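Local structure of mannose-specific lectin 2 chain 1 (Colocasia esculenta, 5T1X) at residues L6-T14 with D50-L61. The protein binds mannose as one chain of a heterotetrameric, GNA-related taro lectin that agglutinates rabbit erythrocytes. Sequence-based numbering, arbitrary orientation.
Sequences LLSGQTLNT and DCKLTLTDYGEL
Leu6 packs on Leu53 and Leu55, and Leu12 on Leu53, on the buried face of the pairing between 6-14 and 50-61. CD2 of Leu6 does most of the touching: it lies 4.0 Å from Leu53 CG and also meets CB of Leu55 and CD2 of Leu61. Leu12 and Leu53 form an antiparallel hydrogen-bonded pair, each N donating to the other's O at 2.9 Å, nearly straight. Their CB atoms meet at 3.9 Å, and matching torsions (chi1 near 180°, chi2 near +67°) bring their CD2 methyls together at 4.0 Å; Met27 of strand 23-27 covers both. The other face is more open to solvent. There Thr11 CG2 rests 3.7 Å from Lys52 CB, and the Asn13 side chain lies beside that of Lys52, ND2 3.5 Å from CE; the lysine bends at its end to bring NZ to Asp50 O. Beyond the leucine pair, at the Leu7–Gln10 type II turn, direct backbone bonding gives way to one weak bond, Gly9 N to Leu55 O (3.4 Å), and a water that takes the N-H groups of Gly9 and Leu55 and donates to Gln10 O. A second water links Ser8 OG, also hydrogen-bonded to Tyr83 N, to Asp57 OD1. At the other end, Thr14 OG1 donates from above the carbonyl plane to O of Cys51 (2.7 Å), which is disulfide-bonded to the mannose-binding Cys31. Short strand 11-12 thus edges the four-stranded antiparallel sheet containing 52-55, one of three in the beta-prism II fold of bulb-type lectins.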
loop_
_atom_site.group_PDB
_atom_site.type_symbol
_atom_site.label_atom_id
_atom_site.label_comp_id
_atom_site.label_asym_id
_atom_site.label_seq_id
_atom_site.Cartn_x
_atom_site.Cartn_y
_atom_site.Cartn_z
ATOM N N LEU A 6 -3.827 0.471 -6.247
ATOM C CA LEU A 6 -4.674 1.514 -6.794
ATOM C C LEU A 6 -4.944 2.510 -5.676
ATOM O O LEU A 6 -5.484 2.128 -4.638
ATOM C CB LEU A 6 -5.988 0.905 -7.342
ATOM C CG LEU A 6 -7.074 1.878 -7.803
ATOM C CD1 LEU A 6 -6.769 2.419 -9.162
ATOM C CD2 LEU A 6 -8.437 1.201 -7.846
ATOM N N LEU A 7 -4.544 3.775 -5.867
ATOM C CA LEU A 7 -4.784 4.811 -4.856
ATOM C C LEU A 7 -6.082 5.537 -5.155
ATOM O O LEU A 7 -6.488 5.618 -6.322
ATOM C CB LEU A 7 -3.630 5.833 -4.811
ATOM C CG LEU A 7 -2.212 5.311 -4.603
ATOM C CD1 LEU A 7 -1.213 6.446 -4.654
ATOM C CD2 LEU A 7 -2.085 4.512 -3.310
ATOM N N SER A 8 -6.725 6.100 -4.119
ATOM C CA SER A 8 -7.950 6.875 -4.325
ATOM C C SER A 8 -7.630 8.033 -5.296
ATOM O O SER A 8 -6.598 8.695 -5.158
ATOM C CB SER A 8 -8.515 7.365 -2.992
ATOM O OG SER A 8 -7.517 7.936 -2.166
ATOM N N GLY A 9 -8.438 8.160 -6.344
ATOM C CA GLY A 9 -8.216 9.152 -7.392
ATOM C C GLY A 9 -7.609 8.564 -8.657
ATOM O O GLY A 9 -7.638 9.211 -9.707
ATOM N N GLN A 10 -7.042 7.340 -8.575
ATOM C CA GLN A 10 -6.469 6.660 -9.750
ATOM C C GLN A 10 -7.522 5.762 -10.416
ATOM O O GLN A 10 -8.569 5.495 -9.828
ATOM C CB GLN A 10 -5.226 5.846 -9.374
ATOM C CG GLN A 10 -4.071 6.705 -8.876
ATOM C CD GLN A 10 -2.870 5.868 -8.500
ATOM O OE1 GLN A 10 -2.983 4.719 -8.075
ATOM N NE2 GLN A 10 -1.693 6.439 -8.630
ATOM N N THR A 11 -7.245 5.302 -11.643
ATOM C CA THR A 11 -8.150 4.443 -12.394
ATOM C C THR A 11 -7.417 3.213 -12.932
ATOM O O THR A 11 -6.324 3.334 -13.492
ATOM C CB THR A 11 -8.781 5.240 -13.573
ATOM O OG1 THR A 11 -9.537 6.352 -13.078
ATOM C CG2 THR A 11 -9.684 4.386 -14.459
ATOM N N LEU A 12 -8.033 2.037 -12.758
ATOM C CA LEU A 12 -7.597 0.791 -13.384
ATOM C C LEU A 12 -8.488 0.685 -14.620
ATOM O O LEU A 12 -9.697 0.440 -14.504
ATOM C CB LEU A 12 -7.682 -0.432 -12.444
ATOM C CG LEU A 12 -7.241 -1.796 -13.032
ATOM C CD1 LEU A 12 -5.744 -1.842 -13.299
ATOM C CD2 LEU A 12 -7.616 -2.943 -12.102
ATOM N N ASN A 13 -7.916 1.021 -15.786
ATOM C CA ASN A 13 -8.622 1.063 -17.064
ATOM C C ASN A 13 -9.027 -0.327 -17.564
ATOM O O ASN A 13 -8.593 -1.349 -17.020
ATOM C CB ASN A 13 -7.764 1.769 -18.114
ATOM C CG ASN A 13 -7.904 3.269 -18.085
ATOM O OD1 ASN A 13 -7.157 3.977 -17.400
ATOM N ND2 ASN A 13 -8.868 3.788 -18.836
ATOM N N THR A 14 -9.873 -0.345 -18.616
ATOM C CA THR A 14 -10.393 -1.543 -19.270
ATOM C C THR A 14 -9.233 -2.422 -19.732
ATOM O O THR A 14 -8.296 -1.935 -20.368
ATOM C CB THR A 14 -11.323 -1.138 -20.425
ATOM O OG1 THR A 14 -12.175 -0.079 -19.981
ATOM C CG2 THR A 14 -12.168 -2.292 -20.927
ATOM N N ASP A 50 -16.366 -0.647 -21.830
ATOM C CA ASP A 50 -15.295 0.293 -21.460
ATOM C C ASP A 50 -15.322 0.582 -19.935
ATOM O O ASP A 50 -15.221 1.740 -19.515
ATOM C CB ASP A 50 -15.389 1.597 -22.292
ATOM C CG ASP A 50 -15.312 1.379 -23.791
ATOM O OD1 ASP A 50 -16.349 1.554 -24.469
ATOM O OD2 ASP A 50 -14.217 1.028 -24.286
ATOM N N CYS A 51 -15.458 -0.486 -19.121
ATOM C CA CYS A 51 -15.534 -0.398 -17.654
ATOM C C CYS A 51 -14.186 -0.122 -17.016
ATOM O O CYS A 51 -13.152 -0.593 -17.492
ATOM C CB CYS A 51 -16.178 -1.644 -17.061
ATOM S SG CYS A 51 -17.884 -1.906 -17.616
ATOM N N LYS A 52 -14.218 0.646 -15.912
ATOM C CA LYS A 52 -13.035 1.083 -15.164
ATOM C C LYS A 52 -13.235 0.910 -13.665
ATOM O O LYS A 52 -14.360 1.030 -13.174
ATOM C CB LYS A 52 -12.759 2.569 -15.471
ATOM C CG LYS A 52 -12.392 2.876 -16.926
ATOM C CD LYS A 52 -12.640 4.342 -17.275
ATOM C CE LYS A 52 -12.276 4.680 -18.703
ATOM N NZ LYS A 52 -13.196 4.047 -19.688
ATOM N N LEU A 53 -12.134 0.679 -12.935
ATOM C CA LEU A 53 -12.138 0.540 -11.482
ATOM C C LEU A 53 -11.553 1.792 -10.865
ATOM O O LEU A 53 -10.496 2.256 -11.294
ATOM C CB LEU A 53 -11.336 -0.710 -11.043
ATOM C CG LEU A 53 -11.272 -1.013 -9.539
ATOM C CD1 LEU A 53 -12.639 -1.399 -8.972
ATOM C CD2 LEU A 53 -10.275 -2.117 -9.257
ATOM N N THR A 54 -12.257 2.356 -9.876
ATOM C CA THR A 54 -11.803 3.538 -9.147
ATOM C C THR A 54 -11.944 3.284 -7.644
ATOM O O THR A 54 -12.587 2.317 -7.217
ATOM C CB THR A 54 -12.552 4.819 -9.577
ATOM O OG1 THR A 54 -13.958 4.630 -9.444
ATOM C CG2 THR A 54 -12.174 5.292 -10.987
ATOM N N LEU A 55 -11.324 4.147 -6.851
ATOM C CA LEU A 55 -11.370 4.064 -5.397
ATOM C C LEU A 55 -11.744 5.442 -4.883
ATOM O O LEU A 55 -11.048 6.409 -5.182
ATOM C CB LEU A 55 -10.012 3.574 -4.861
ATOM C CG LEU A 55 -9.829 3.420 -3.341
ATOM C CD1 LEU A 55 -10.727 2.332 -2.776
ATOM C CD2 LEU A 55 -8.385 3.085 -3.021
ATOM N N THR A 56 -12.879 5.549 -4.187
ATOM C CA THR A 56 -13.364 6.845 -3.686
ATOM C C THR A 56 -12.506 7.359 -2.525
ATOM O O THR A 56 -11.695 6.618 -1.957
ATOM C CB THR A 56 -14.846 6.782 -3.267
ATOM O OG1 THR A 56 -14.991 6.076 -2.032
ATOM C CG2 THR A 56 -15.738 6.184 -4.329
ATOM N N ASP A 57 -12.720 8.642 -2.161
ATOM C CA ASP A 57 -12.039 9.303 -1.044
ATOM C C ASP A 57 -12.540 8.760 0.300
ATOM O O ASP A 57 -12.025 9.159 1.338
ATOM C CB ASP A 57 -12.232 10.829 -1.123
ATOM C CG ASP A 57 -11.595 11.484 -2.339
ATOM O OD1 ASP A 57 -10.663 10.881 -2.923
ATOM O OD2 ASP A 57 -12.002 12.617 -2.684
ATOM N N TYR A 58 -13.494 7.813 0.277
ATOM C CA TYR A 58 -14.025 7.149 1.471
ATOM C C TYR A 58 -13.604 5.663 1.496
ATOM O O TYR A 58 -14.020 4.912 2.381
ATOM C CB TYR A 58 -15.547 7.311 1.556
ATOM C CG TYR A 58 -15.967 8.762 1.620
ATOM C CD1 TYR A 58 -16.086 9.421 2.840
ATOM C CD2 TYR A 58 -16.238 9.482 0.459
ATOM C CE1 TYR A 58 -16.452 10.766 2.904
ATOM C CE2 TYR A 58 -16.590 10.830 0.509
ATOM C CZ TYR A 58 -16.690 11.468 1.735
ATOM O OH TYR A 58 -17.062 12.788 1.786
ATOM N N GLY A 59 -12.754 5.276 0.547
ATOM C CA GLY A 59 -12.192 3.932 0.459
ATOM C C GLY A 59 -13.079 2.879 -0.162
ATOM O O GLY A 59 -12.870 1.687 0.066
ATOM N N GLU A 60 -14.051 3.300 -0.975
ATOM C CA GLU A 60 -14.943 2.362 -1.628
ATOM C C GLU A 60 -14.448 2.068 -3.040
ATOM O O GLU A 60 -14.176 3.001 -3.803
ATOM C CB GLU A 60 -16.366 2.943 -1.664
ATOM C CG GLU A 60 -17.452 1.932 -1.980
ATOM C CD GLU A 60 -18.865 2.473 -1.841
ATOM O OE1 GLU A 60 -19.045 3.712 -1.816
ATOM O OE2 GLU A 60 -19.800 1.648 -1.750
ATOM N N LEU A 61 -14.305 0.774 -3.382
ATOM C CA LEU A 61 -13.969 0.372 -4.754
ATOM C C LEU A 61 -15.224 0.508 -5.613
ATOM O O LEU A 61 -16.303 0.114 -5.161
ATOM C CB LEU A 61 -13.441 -1.067 -4.806
ATOM C CG LEU A 61 -12.023 -1.294 -4.284
ATOM C CD1 LEU A 61 -11.798 -2.758 -4.023
ATOM C CD2 LEU A 61 -10.968 -0.786 -5.273
HETATM O O HOH W 1 -8.257 10.622 -1.753
HETATM O O HOH W 2 -10.245 6.641 -8.118
#